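PDB 3R87: uncharacterized protein from Photobacterium profundum, which acts as a thioesterase of the 4-hydroxybenzoyl-CoA thioesterase family, probably hydrolysing acyl thioesters. Local coordinates for residues A[11-16]-A[68-73]; A[31-36]-A[94-99]; A[39-44]-A[126-131]; A[56-61]-A[113-118]. One frame throughout, in Å; residues are numbered along the deposited sequence. Where two conformers were deposited one is given.

From the N terminus, the chain passes through 11-16, 31-36, 39-44 and 56-61 before any loop closes. Interaction 1 closes first, bringing 68-73 back to the residues that follow strand 7-12. Interaction 2 then sets strand 89-97 against helix 28-41, and interaction 4 pairs strand 106-115 with strand 56-66. Interaction 3 closes last, when helix 126-133 reaches the junction of helices 28-41 and 43-53. Interaction 1 crosses the other three, and interaction 2 crosses 3 and 4; interaction 4 is nested inside 3. R98 links interactions 1 and 2 through a salt bridge to D68, while I128 CG2 meets F57 CZ at 3.8 Å between interactions 3 and 4.

Interaction 1. Residues A[11-16]-A[68-73]; sequences VQIYYE and DGVEFA
The backbones of I13 and A73 are joined by a hydrogen bond from A73 N to I13 O, 2.9 Å long. Here the CA atoms of I13 and A73 come within 5.0 Å, but the touching parts of the two segments run 73° apart.

Aliphatic contact is carried by I13. Its CG1 meets V70 CG1 at 3.8 Å, the two side chains crossing at about a right angle, while I13 CB lies 3.5 Å from the carbonyl oxygen E71 O.

Aromatic contact belongs to F72, whose CG is anti to the backbone N (chi1 175°). The ring lies beside the 13-14 backbone: CD1 of F72 is 3.5 Å from I13 O, and Y14 C lies at the ring edge, in its plane. Y15 CD1 touches F72 CE1 at 3.7 Å; the rings are oblique, with planes 63° apart.

In the hotdog fold this contact joins the exit of strand 7-12 to the loop entering strand 75-85. E38 of the second subunit packs on Y15 and F72, and H20 of the third subunit meets both rings. Inward, I13 rests on Y32 and V70 on F29, both from helix 28-41.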
loop_
_atom_site.group_PDB
_atom_site.type_symbol
_atom_site.label_atom_id
_atom_site.label_comp_id
_atom_site.label_asym_id
_atom_site.label_seq_id
_atom_site.Cartn_x
_atom_site.Cartn_y
_atom_site.Cartn_z
ATOM N N VAL A 11 3.895 0.673 16.412
ATOM C CA VAL A 11 4.014 0.433 14.984
ATOM C C VAL A 11 5.480 0.453 14.607
ATOM O O VAL A 11 6.159 1.473 14.811
ATOM C CB VAL A 11 3.222 1.495 14.140
ATOM C CG1 VAL A 11 3.598 1.365 12.651
ATOM C CG2 VAL A 11 1.736 1.255 14.376
ATOM N N GLN A 12 5.962 -0.641 14.013
ATOM C CA GLN A 12 7.312 -0.678 13.499
ATOM C C GLN A 12 7.307 -0.247 12.032
ATOM O O GLN A 12 6.419 -0.606 11.261
ATOM C CB GLN A 12 7.919 -2.059 13.639
ATOM C CG GLN A 12 9.337 -2.137 13.189
ATOM C CD GLN A 12 10.145 -3.288 13.678
ATOM O OE1 GLN A 12 9.888 -3.829 14.772
ATOM N NE2 GLN A 12 11.156 -3.660 12.947
ATOM N N ILE A 13 8.343 0.502 11.645
ATOM C CA ILE A 13 8.498 1.033 10.288
ATOM C C ILE A 13 9.397 0.094 9.481
ATOM O O ILE A 13 10.592 -0.060 9.796
ATOM C CB ILE A 13 9.081 2.443 10.347
ATOM C CG1 ILE A 13 8.219 3.372 11.222
ATOM C CG2 ILE A 13 9.267 3.009 8.942
ATOM C CD1 ILE A 13 6.752 3.410 10.869
ATOM N N TYR A 14 8.838 -0.505 8.443
ATOM C CA TYR A 14 9.517 -1.455 7.575
ATOM C C TYR A 14 9.754 -0.822 6.204
ATOM O O TYR A 14 9.367 0.326 5.939
ATOM C CB TYR A 14 8.658 -2.720 7.424
ATOM C CG TYR A 14 8.370 -3.425 8.717
ATOM C CD1 TYR A 14 9.303 -4.352 9.244
ATOM C CD2 TYR A 14 7.182 -3.251 9.380
ATOM C CE1 TYR A 14 9.001 -5.057 10.417
ATOM C CE2 TYR A 14 6.897 -3.936 10.552
ATOM C CZ TYR A 14 7.805 -4.861 11.052
ATOM O OH TYR A 14 7.492 -5.556 12.190
ATOM N N TYR A 15 10.346 -1.571 5.262
ATOM C CA TYR A 15 10.546 -1.042 3.923
ATOM C C TYR A 15 9.232 -0.629 3.250
ATOM O O TYR A 15 9.217 0.318 2.467
ATOM C CB TYR A 15 11.254 -2.080 3.027
ATOM C CG TYR A 15 12.766 -2.006 3.085
ATOM C CD1 TYR A 15 13.495 -2.560 4.080
ATOM C CD2 TYR A 15 13.440 -1.369 2.077
ATOM C CE1 TYR A 15 14.927 -2.465 4.086
ATOM C CE2 TYR A 15 14.851 -1.283 2.065
ATOM C CZ TYR A 15 15.532 -1.778 3.111
ATOM O OH TYR A 15 16.929 -1.720 3.142
ATOM N N GLU A 16 8.137 -1.323 3.534
ATOM C CA GLU A 16 6.842 -0.959 2.918
ATOM C C GLU A 16 6.392 0.429 3.311
ATOM O O GLU A 16 5.466 0.964 2.670
ATOM C CB GLU A 16 5.780 -1.941 3.364
ATOM C CG GLU A 16 5.466 -1.909 4.840
ATOM C CD GLU A 16 4.736 -3.145 5.344
ATOM O OE1 GLU A 16 3.495 -3.042 5.547
ATOM O OE2 GLU A 16 5.373 -4.203 5.490
ATOM N N ASP A 68 7.172 15.960 11.766
ATOM C CA ASP A 68 8.526 15.418 11.713
ATOM C C ASP A 68 8.502 14.154 10.880
ATOM O O ASP A 68 7.522 13.427 10.883
ATOM C CB ASP A 68 9.032 15.048 13.132
ATOM C CG ASP A 68 10.488 14.898 13.180
ATOM O OD1 ASP A 68 11.249 15.349 12.255
ATOM O OD2 ASP A 68 10.950 14.284 14.161
ATOM N N GLY A 69 9.604 13.853 10.231
ATOM C CA GLY A 69 9.756 12.640 9.466
ATOM C C GLY A 69 10.050 11.450 10.361
ATOM O O GLY A 69 10.809 11.537 11.344
ATOM N N VAL A 70 9.473 10.310 10.073
ATOM C CA VAL A 70 9.661 9.078 10.795
ATOM C C VAL A 70 10.560 8.170 9.939
ATOM O O VAL A 70 10.415 8.100 8.721
ATOM C CB VAL A 70 8.320 8.442 11.100
ATOM C CG1 VAL A 70 8.449 7.096 11.750
ATOM C CG2 VAL A 70 7.412 9.379 11.966
ATOM N N GLU A 71 11.482 7.450 10.585
ATOM C CA GLU A 71 12.511 6.719 9.882
ATOM C C GLU A 71 12.384 5.206 9.984
ATOM O O GLU A 71 11.788 4.640 10.903
ATOM C CB GLU A 71 13.887 7.145 10.385
ATOM C CG GLU A 71 14.124 8.619 10.061
ATOM C CD GLU A 71 15.372 9.187 10.609
ATOM O OE1 GLU A 71 16.237 8.469 11.056
ATOM O OE2 GLU A 71 15.460 10.427 10.685
ATOM N N PHE A 72 12.974 4.534 8.992
ATOM C CA PHE A 72 13.064 3.080 8.951
ATOM C C PHE A 72 13.552 2.502 10.259
ATOM O O PHE A 72 14.530 3.004 10.851
ATOM C CB PHE A 72 14.023 2.677 7.823
ATOM C CG PHE A 72 14.271 1.203 7.775
ATOM C CD1 PHE A 72 13.263 0.299 7.499
ATOM C CD2 PHE A 72 15.555 0.720 7.993
ATOM C CE1 PHE A 72 13.499 -1.076 7.475
ATOM C CE2 PHE A 72 15.776 -0.672 7.968
ATOM C CZ PHE A 72 14.778 -1.543 7.705
ATOM N N ALA A 73 12.900 1.427 10.666
ATOM C CA ALA A 73 13.266 0.579 11.818
ATOM C C ALA A 73 12.904 1.215 13.147
ATOM O O ALA A 73 13.106 0.585 14.180
ATOM C CB ALA A 73 14.735 0.131 11.760
#

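Interaction 2. Residues A[31-36]-A[94-99]; sequences KYFERA and QEVWRP
F33 on the helix and Q94 on the strand carry this contact between the central helix of a hotdog fold and the sheet that curves around it. Helix 31-36 crosses strand 94-97 with an angle of 114° between their directions and 9.2 Å between their axes.

In the first shell, Q94 CB sits over the centre of the F33 ring, 3.6 Å from the centroid and 9° off the ring normal, a CH-pi contact. The two side chains slide past each other in opposite directions. Q94 CG is anti to its carbonyl carbon (chi1 -54°), and beyond CG the chain is extended, which carries the amide past the ring to the helix backbone. There NE2 of Q94 donates a nearly straight hydrogen bond of 3.0 Å to F33 O, a carbonyl oxygen of the helix, with the acceptor close to the amide plane. A36 CB is 3.8 Å from the same Q94 NE2. Farther along the strand, V96 CG2 touches F33 CE1 at 3.6 Å.

Further out, I78 packs against F33, A36 and V96 alike, and V106 backs F33 and V96. The buried amide is held at both ends: R37 NH1 donates to Q94 OE1, and Q94 NE2 is hydrogen-bonded to OG1 of T80 on the adjacent strand.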
loop_
_atom_site.group_PDB
_atom_site.type_symbol
_atom_site.label_atom_id
_atom_site.label_comp_id
_atom_site.label_asym_id
_atom_site.label_seq_id
_atom_site.Cartn_x
_atom_site.Cartn_y
_atom_site.Cartn_z
ATOM N N LYS A 31 -3.100 4.796 7.902
ATOM C CA LYS A 31 -3.225 3.347 8.123
ATOM C C LYS A 31 -2.935 3.005 9.599
ATOM O O LYS A 31 -3.645 2.195 10.205
ATOM C CB LYS A 31 -2.238 2.573 7.228
ATOM C CG LYS A 31 -2.484 2.755 5.776
ATOM C CD LYS A 31 -1.454 2.029 4.925
ATOM C CE LYS A 31 -1.741 2.256 3.419
ATOM N NZ LYS A 31 -1.143 1.196 2.519
ATOM N N TYR A 32 -1.845 3.589 10.131
ATOM C CA TYR A 32 -1.481 3.273 11.501
ATOM C C TYR A 32 -2.578 3.736 12.462
ATOM O O TYR A 32 -2.866 3.056 13.438
ATOM C CB TYR A 32 -0.184 3.969 11.880
ATOM C CG TYR A 32 0.984 3.717 10.917
ATOM C CD1 TYR A 32 1.064 2.593 10.081
ATOM C CD2 TYR A 32 1.981 4.671 10.840
ATOM C CE1 TYR A 32 2.103 2.484 9.172
ATOM C CE2 TYR A 32 3.037 4.562 9.939
ATOM C CZ TYR A 32 3.062 3.458 9.082
ATOM O OH TYR A 32 4.064 3.414 8.160
ATOM N N PHE A 33 -3.187 4.900 12.171
ATOM C CA PHE A 33 -4.272 5.379 12.988
ATOM C C PHE A 33 -5.454 4.428 12.937
ATOM O O PHE A 33 -6.109 4.193 13.946
ATOM C CB PHE A 33 -4.659 6.780 12.606
ATOM C CG PHE A 33 -3.679 7.862 12.957
ATOM C CD1 PHE A 33 -2.616 7.669 13.834
ATOM C CD2 PHE A 33 -3.852 9.145 12.455
ATOM C CE1 PHE A 33 -1.785 8.691 14.225
ATOM C CE2 PHE A 33 -2.994 10.182 12.846
ATOM C CZ PHE A 33 -1.958 9.960 13.716
ATOM N N GLU A 34 -5.751 3.871 11.746
ATOM C CA GLU A 34 -6.818 2.901 11.598
ATOM C C GLU A 34 -6.547 1.669 12.475
ATOM O O GLU A 34 -7.454 1.208 13.189
ATOM C CB GLU A 34 -7.003 2.533 10.130
ATOM C CG GLU A 34 -8.291 1.812 9.832
ATOM C CD GLU A 34 -8.334 0.321 10.259
ATOM O OE1 GLU A 34 -7.343 -0.346 10.191
ATOM O OE2 GLU A 34 -9.415 -0.197 10.614
ATOM N N ARG A 35 -5.328 1.139 12.428
ATOM C CA ARG A 35 -4.995 -0.023 13.236
ATOM C C ARG A 35 -5.258 0.276 14.696
ATOM O O ARG A 35 -5.801 -0.534 15.451
ATOM C CB ARG A 35 -3.522 -0.399 13.072
ATOM C CG ARG A 35 -3.087 -0.762 11.673
ATOM C CD ARG A 35 -1.603 -1.043 11.669
ATOM N NE ARG A 35 -1.065 -1.063 10.324
ATOM C CZ ARG A 35 0.225 -1.074 10.026
ATOM N NH1 ARG A 35 1.121 -1.132 11.019
ATOM N NH2 ARG A 35 0.608 -0.959 8.775
ATOM N N ALA A 36 -4.794 1.450 15.142
ATOM C CA ALA A 36 -4.881 1.803 16.547
ATOM C C ALA A 36 -6.344 1.923 16.976
ATOM O O ALA A 36 -6.678 1.520 18.116
ATOM C CB ALA A 36 -4.093 3.071 16.793
ATOM N N GLN A 94 -5.355 11.268 17.568
ATOM C CA GLN A 94 -4.365 10.256 17.367
ATOM C C GLN A 94 -3.045 10.891 17.054
ATOM O O GLN A 94 -2.979 11.877 16.286
ATOM C CB GLN A 94 -4.777 9.235 16.294
ATOM C CG GLN A 94 -6.140 8.638 16.599
ATOM C CD GLN A 94 -6.455 7.457 15.728
ATOM O OE1 GLN A 94 -7.156 7.606 14.712
ATOM N NE2 GLN A 94 -5.909 6.300 16.065
ATOM N N GLU A 95 -1.955 10.373 17.613
ATOM C CA GLU A 95 -0.661 10.957 17.447
ATOM C C GLU A 95 0.395 9.887 17.267
ATOM O O GLU A 95 0.358 8.856 17.932
ATOM C CB GLU A 95 -0.265 11.825 18.663
ATOM C CG GLU A 95 -1.294 12.946 18.899
ATOM C CD GLU A 95 -0.976 13.868 20.029
ATOM O OE1 GLU A 95 0.042 13.650 20.750
ATOM O OE2 GLU A 95 -1.756 14.839 20.224
ATOM N N VAL A 96 1.350 10.130 16.369
ATOM C CA VAL A 96 2.523 9.260 16.226
ATOM C C VAL A 96 3.674 9.864 16.977
ATOM O O VAL A 96 4.061 11.011 16.710
ATOM C CB VAL A 96 2.934 9.177 14.719
ATOM C CG1 VAL A 96 4.188 8.332 14.590
ATOM C CG2 VAL A 96 1.807 8.720 13.845
ATOM N N TRP A 97 4.253 9.082 17.908
ATOM C CA TRP A 97 5.408 9.552 18.682
ATOM C C TRP A 97 6.617 8.662 18.339
ATOM O O TRP A 97 6.592 7.424 18.558
ATOM C CB TRP A 97 5.093 9.439 20.192
ATOM C CG TRP A 97 4.187 10.558 20.624
ATOM C CD1 TRP A 97 2.873 10.739 20.301
ATOM C CD2 TRP A 97 4.539 11.667 21.443
ATOM N NE1 TRP A 97 2.395 11.890 20.888
ATOM C CE2 TRP A 97 3.417 12.473 21.582
ATOM C CE3 TRP A 97 5.752 12.059 22.074
ATOM C CZ2 TRP A 97 3.413 13.653 22.347
ATOM C CZ3 TRP A 97 5.744 13.195 22.837
ATOM C CH2 TRP A 97 4.599 13.976 22.976
ATOM N N ARG A 98 7.671 9.291 17.860
ATOM C CA ARG A 98 8.946 8.621 17.621
ATOM C C ARG A 98 9.606 8.280 18.935
ATOM O O ARG A 98 9.346 8.952 19.983
ATOM C CB ARG A 98 9.876 9.461 16.791
ATOM C CG ARG A 98 9.338 9.730 15.360
ATOM C CD ARG A 98 10.198 10.654 14.582
ATOM N NE ARG A 98 11.505 10.061 14.267
ATOM C CZ ARG A 98 12.636 10.739 13.993
ATOM N NH1 ARG A 98 12.673 12.089 14.018
ATOM N NH2 ARG A 98 13.751 10.094 13.706
ATOM N N PRO A 99 10.482 7.288 18.989
ATOM C CA PRO A 99 11.102 6.890 20.283
ATOM C C PRO A 99 11.835 8.020 20.931
ATOM O O PRO A 99 12.694 8.671 20.352
ATOM C CB PRO A 99 12.067 5.787 19.852
ATOM C CG PRO A 99 11.755 5.422 18.515
ATOM C CD PRO A 99 10.880 6.413 17.882
#

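Interaction 3. Residues A[39-44]-A[126-131]; sequences HVIDSD and ADILAS
I41 and S131 bring the two backbones closest, with their CA atoms 5.8 Å apart, where helix 126-133 docks on the junction between helices 28-41 and 43-53. The junction is a helix break with an N-cap: D42 leaves helical geometry with a positive phi of 97°, and its OD2 accepts a 2.9 Å hydrogen bond from D44 N, capping the next helix. The last turn before the break presents I41 O to the third helix.

That oxygen takes the main polar bond of the contact. With OG anti to the backbone N (chi1 -173°), the S131 hydroxyl points across to I41 O and donates to it over a short 2.6 Å. It approaches at 145° to the carbonyl bond, tilted well out of the carbonyl plane, and D42 CB lies 3.5 Å from S131 OG. A separate apolar contact joins CG2 of I41 and CD1 of I128 at 3.8 Å, the side chains crossing obliquely, with L46 packing on I41 and L49 on I128 from helix 43-53.

On helix 126-133, D127, like H53, is a magnesium-binding residue of this protein; no magnesium is bound to this chain, and in the conformer given D127 OD2 makes a salt bridge with K45. A water bridges the segments, donating to D42 OD1 and, at 2.6 Å, to S131 OG.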
loop_
_atom_site.group_PDB
_atom_site.type_symbol
_atom_site.label_atom_id
_atom_site.label_comp_id
_atom_site.label_asym_id
_atom_site.label_seq_id
_atom_site.Cartn_x
_atom_site.Cartn_y
_atom_site.Cartn_z
ATOM N N HIS A 39 -7.726 -1.516 17.675
ATOM C CA HIS A 39 -7.316 -2.070 18.964
ATOM C C HIS A 39 -8.082 -1.462 20.115
ATOM O O HIS A 39 -8.289 -2.143 21.117
ATOM C CB HIS A 39 -5.812 -1.956 19.161
ATOM C CG HIS A 39 -5.082 -2.967 18.337
ATOM N ND1 HIS A 39 -4.775 -4.220 18.789
ATOM C CD2 HIS A 39 -4.583 -2.915 17.093
ATOM C CE1 HIS A 39 -4.177 -4.915 17.822
ATOM N NE2 HIS A 39 -4.060 -4.133 16.758
ATOM N N VAL A 40 -8.524 -0.204 20.029
ATOM C CA VAL A 40 -9.399 0.375 21.049
ATOM C C VAL A 40 -10.745 -0.320 21.014
ATOM O O VAL A 40 -11.316 -0.680 22.069
ATOM C CB VAL A 40 -9.528 1.873 20.898
ATOM C CG1 VAL A 40 -10.568 2.431 21.857
ATOM C CG2 VAL A 40 -8.221 2.555 21.079
ATOM N N ILE A 41 -11.299 -0.510 19.823
ATOM C CA ILE A 41 -12.634 -1.046 19.653
ATOM C C ILE A 41 -12.737 -2.550 19.926
ATOM O O ILE A 41 -13.707 -3.013 20.513
ATOM C CB ILE A 41 -13.141 -0.725 18.227
ATOM C CG1 ILE A 41 -13.321 0.786 18.023
ATOM C CG2 ILE A 41 -14.443 -1.507 17.933
ATOM C CD1 ILE A 41 -13.412 1.171 16.565
ATOM N N ASP A 42 -11.703 -3.288 19.527
ATOM C CA ASP A 42 -11.566 -4.732 19.489
ATOM C C ASP A 42 -11.885 -5.179 18.068
ATOM O O ASP A 42 -13.048 -5.126 17.597
ATOM C CB ASP A 42 -12.456 -5.477 20.500
ATOM C CG ASP A 42 -12.121 -6.941 20.588
ATOM O OD1 ASP A 42 -12.388 -7.474 21.648
ATOM O OD2 ASP A 42 -11.839 -7.566 19.658
ATOM N N SER A 43 -10.870 -5.659 17.354
ATOM C CA SER A 43 -11.061 -6.031 15.974
ATOM C C SER A 43 -12.015 -7.210 15.813
ATOM O O SER A 43 -12.680 -7.311 14.801
ATOM C CB SER A 43 -9.669 -6.374 15.384
ATOM O OG SER A 43 -8.947 -7.240 16.242
ATOM N N ASP A 44 -12.086 -8.122 16.802
ATOM C CA ASP A 44 -13.010 -9.198 16.693
ATOM C C ASP A 44 -14.450 -8.732 16.697
ATOM O O ASP A 44 -15.315 -9.273 16.030
ATOM C CB ASP A 44 -12.820 -10.206 17.872
ATOM C CG ASP A 44 -11.650 -11.102 17.692
ATOM O OD1 ASP A 44 -11.111 -11.265 16.565
ATOM O OD2 ASP A 44 -11.322 -11.799 18.667
ATOM N N ALA A 126 -24.195 -0.207 21.024
ATOM C CA ALA A 126 -23.819 -0.250 22.432
ATOM C C ALA A 126 -22.692 -1.245 22.716
ATOM O O ALA A 126 -21.852 -0.991 23.558
ATOM C CB ALA A 126 -25.030 -0.689 23.304
ATOM N N ASP A 127 -22.666 -2.364 22.025
ATOM C CA ASP A 127 -21.596 -3.320 22.305
ATOM C C ASP A 127 -20.236 -2.834 21.885
ATOM O O ASP A 127 -19.230 -3.156 22.554
ATOM C CB ASP A 127 -21.835 -4.562 21.531
ATOM C CG ASP A 127 -20.909 -5.708 21.991
ATOM O OD1 ASP A 127 -20.739 -6.031 23.205
ATOM O OD2 ASP A 127 -20.307 -6.295 21.081
ATOM N N ILE A 128 -20.193 -2.014 20.830
ATOM C CA ILE A 128 -18.942 -1.368 20.428
ATOM C C ILE A 128 -18.543 -0.359 21.466
ATOM O O ILE A 128 -17.392 -0.305 21.894
ATOM C CB ILE A 128 -19.065 -0.772 19.030
ATOM C CG1 ILE A 128 -19.261 -1.856 17.969
ATOM C CG2 ILE A 128 -17.877 0.122 18.735
ATOM C CD1 ILE A 128 -18.072 -2.764 17.760
ATOM N N LEU A 129 -19.531 0.492 21.890
ATOM C CA LEU A 129 -19.185 1.485 22.914
ATOM C C LEU A 129 -18.729 0.788 24.211
ATOM O O LEU A 129 -17.779 1.237 24.826
ATOM C CB LEU A 129 -20.406 2.376 23.220
ATOM C CG LEU A 129 -20.933 3.283 22.082
ATOM C CD1 LEU A 129 -22.329 3.920 22.438
ATOM C CD2 LEU A 129 -19.854 4.301 21.797
ATOM N N ALA A 130 -19.356 -0.301 24.551
ATOM C CA ALA A 130 -18.938 -1.039 25.770
ATOM C C ALA A 130 -17.505 -1.495 25.657
ATOM O O ALA A 130 -16.748 -1.399 26.612
ATOM C CB ALA A 130 -19.859 -2.213 25.978
ATOM N N SER A 131 -17.173 -2.032 24.472
ATOM C CA SER A 131 -15.855 -2.550 24.244
ATOM C C SER A 131 -14.844 -1.404 24.365
ATOM O O SER A 131 -13.741 -1.549 24.868
ATOM C CB SER A 131 -15.788 -3.324 22.933
ATOM O OG SER A 131 -14.596 -3.952 22.772
HETATM O O HOH W 1 -11.503 -3.086 23.413
HETATM O O HOH W 2 -13.463 -5.951 24.041
#

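Interaction 4. Residues A[56-61]-A[113-118]; sequences GFAVYK and VCLDKE
G56 and A58 pair with L115 and V113 through four backbone hydrogen bonds, in an antiparallel ladder whose strands run at 131°. G56 and L115 bond reciprocally, L115 N lying 2.9 Å from G56 O. The A58-V113 pair does the same, with A58 N 2.8 Å from V113 O. Between them F57 and C114 form a non-hydrogen-bonded pair with CA atoms 4.3 Å apart, where F57 CA makes a CA-H...O contact of 3.2 Å to V113 O.

Beyond these pairs the register shifts: Y60 and K61 both face E111, a classic beta bulge. The ladder belongs to the antiparallel sheet of the hotdog fold, which runs on across the interface where K61 pairs with a strand of the fourth subunit.

On the face of F57 and C114, F57 CG lies anti to its carbonyl carbon (chi1 -66°), turning the ring toward C114, whose CB touches F57 CE1 at 3.6 Å. In the conformer given, C114 SG lies obliquely to this ring, 4.5 Å from its centroid and 27° off the normal. L46 and L49 of helix 43-53 pack on F57.

The other face is aliphatic: A58 CB reaches L115 CD1 at 3.7 Å, and V113 CG1 meets Y60 CB at 4.2 Å.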
loop_
_atom_site.group_PDB
_atom_site.type_symbol
_atom_site.label_atom_id
_atom_site.label_comp_id
_atom_site.label_asym_id
_atom_site.label_seq_id
_atom_site.Cartn_x
_atom_site.Cartn_y
_atom_site.Cartn_z
ATOM N N GLY A 56 -20.319 -1.147 9.675
ATOM C CA GLY A 56 -18.895 -0.903 9.866
ATOM C C GLY A 56 -18.689 0.632 10.034
ATOM O O GLY A 56 -19.643 1.407 9.960
ATOM N N PHE A 57 -17.470 0.999 10.365
ATOM C CA PHE A 57 -17.199 2.475 10.588
ATOM C C PHE A 57 -16.494 3.058 9.390
ATOM O O PHE A 57 -15.816 2.338 8.640
ATOM C CB PHE A 57 -16.394 2.582 11.843
ATOM C CG PHE A 57 -17.166 2.170 13.026
ATOM C CD1 PHE A 57 -17.997 3.064 13.644
ATOM C CD2 PHE A 57 -17.035 0.929 13.548
ATOM C CE1 PHE A 57 -18.722 2.658 14.741
ATOM C CE2 PHE A 57 -17.784 0.562 14.653
ATOM C CZ PHE A 57 -18.675 1.429 15.202
ATOM N N ALA A 58 -16.673 4.401 9.275
ATOM C CA ALA A 58 -16.067 5.160 8.191
ATOM C C ALA A 58 -15.517 6.434 8.728
ATOM O O ALA A 58 -16.116 7.074 9.629
ATOM C CB ALA A 58 -17.068 5.384 7.063
ATOM N N VAL A 59 -14.408 6.883 8.227
ATOM C CA VAL A 59 -13.863 8.174 8.527
ATOM C C VAL A 59 -14.605 9.198 7.691
ATOM O O VAL A 59 -14.604 9.108 6.447
ATOM C CB VAL A 59 -12.333 8.193 8.286
ATOM C CG1 VAL A 59 -11.798 9.580 8.420
ATOM C CG2 VAL A 59 -11.581 7.235 9.244
ATOM N N TYR A 60 -15.193 10.192 8.344
ATOM C CA TYR A 60 -15.808 11.311 7.696
ATOM C C TYR A 60 -14.861 12.484 7.509
ATOM O O TYR A 60 -14.834 13.099 6.457
ATOM C CB TYR A 60 -17.083 11.681 8.525
ATOM C CG TYR A 60 -17.710 12.953 8.029
ATOM C CD1 TYR A 60 -18.030 13.101 6.671
ATOM C CD2 TYR A 60 -17.925 13.997 8.924
ATOM C CE1 TYR A 60 -18.610 14.318 6.157
ATOM C CE2 TYR A 60 -18.573 15.222 8.453
ATOM C CZ TYR A 60 -18.836 15.328 7.049
ATOM O OH TYR A 60 -19.420 16.511 6.595
ATOM N N LYS A 61 -14.059 12.783 8.545
ATOM C CA LYS A 61 -13.102 13.867 8.473
ATOM C C LYS A 61 -11.805 13.407 9.097
ATOM O O LYS A 61 -11.812 12.683 10.101
ATOM C CB LYS A 61 -13.596 15.143 9.164
ATOM C CG LYS A 61 -14.668 15.826 8.359
ATOM C CD LYS A 61 -15.084 17.163 9.014
ATOM C CE LYS A 61 -16.098 17.902 8.157
ATOM N NZ LYS A 61 -16.436 19.196 8.808
ATOM N N VAL A 113 -17.978 7.886 11.673
ATOM C CA VAL A 113 -19.402 7.529 11.680
ATOM C C VAL A 113 -19.515 6.013 11.469
ATOM O O VAL A 113 -18.585 5.326 11.133
ATOM C CB VAL A 113 -20.107 8.291 10.571
ATOM C CG1 VAL A 113 -20.013 9.782 10.851
ATOM C CG2 VAL A 113 -19.532 8.012 9.166
ATOM N N CYS A 114 -20.756 5.511 11.716
ATOM C CA CYS A 114 -21.090 4.109 11.499
ATOM C C CYS A 114 -22.098 3.987 10.339
ATOM O O CYS A 114 -23.038 4.741 10.326
ATOM C CB CYS A 114 -21.673 3.575 12.804
ATOM S SG CYS A 114 -22.178 1.791 12.714
ATOM N N LEU A 115 -21.820 3.164 9.350
ATOM C CA LEU A 115 -22.641 3.070 8.129
ATOM C C LEU A 115 -23.108 1.636 7.950
ATOM O O LEU A 115 -22.344 0.673 8.241
ATOM C CB LEU A 115 -21.799 3.504 6.861
ATOM C CG LEU A 115 -21.168 4.845 6.814
ATOM C CD1 LEU A 115 -20.433 5.069 5.519
ATOM C CD2 LEU A 115 -22.147 6.014 7.070
ATOM N N ASP A 116 -24.282 1.471 7.380
ATOM C CA ASP A 116 -24.691 0.169 6.833
ATOM C C ASP A 116 -24.238 0.051 5.366
ATOM O O ASP A 116 -23.544 0.956 4.817
ATOM C CB ASP A 116 -26.194 -0.021 7.026
ATOM C CG ASP A 116 -27.029 0.943 6.200
ATOM O OD1 ASP A 116 -26.527 1.570 5.241
ATOM O OD2 ASP A 116 -28.178 1.085 6.645
ATOM N N LYS A 117 -24.623 -1.064 4.754
ATOM C CA LYS A 117 -24.091 -1.356 3.442
ATOM C C LYS A 117 -24.654 -0.404 2.373
ATOM O O LYS A 117 -24.030 -0.244 1.320
ATOM C CB LYS A 117 -24.265 -2.846 3.133
ATOM C CG LYS A 117 -23.258 -3.740 3.864
ATOM C CD LYS A 117 -23.377 -5.125 3.317
ATOM C CE LYS A 117 -22.751 -6.108 4.248
ATOM N NZ LYS A 117 -22.523 -7.396 3.544
ATOM N N GLU A 118 -25.772 0.277 2.694
ATOM C CA GLU A 118 -26.403 1.293 1.846
ATOM C C GLU A 118 -25.874 2.700 2.123
ATOM O O GLU A 118 -26.483 3.708 1.658
ATOM C CB GLU A 118 -27.920 1.328 2.142
ATOM C CG GLU A 118 -28.769 0.116 1.765
ATOM C CD GLU A 118 -28.512 -1.074 2.653
ATOM O OE1 GLU A 118 -28.389 -0.899 3.896
ATOM O OE2 GLU A 118 -28.401 -2.184 2.073
#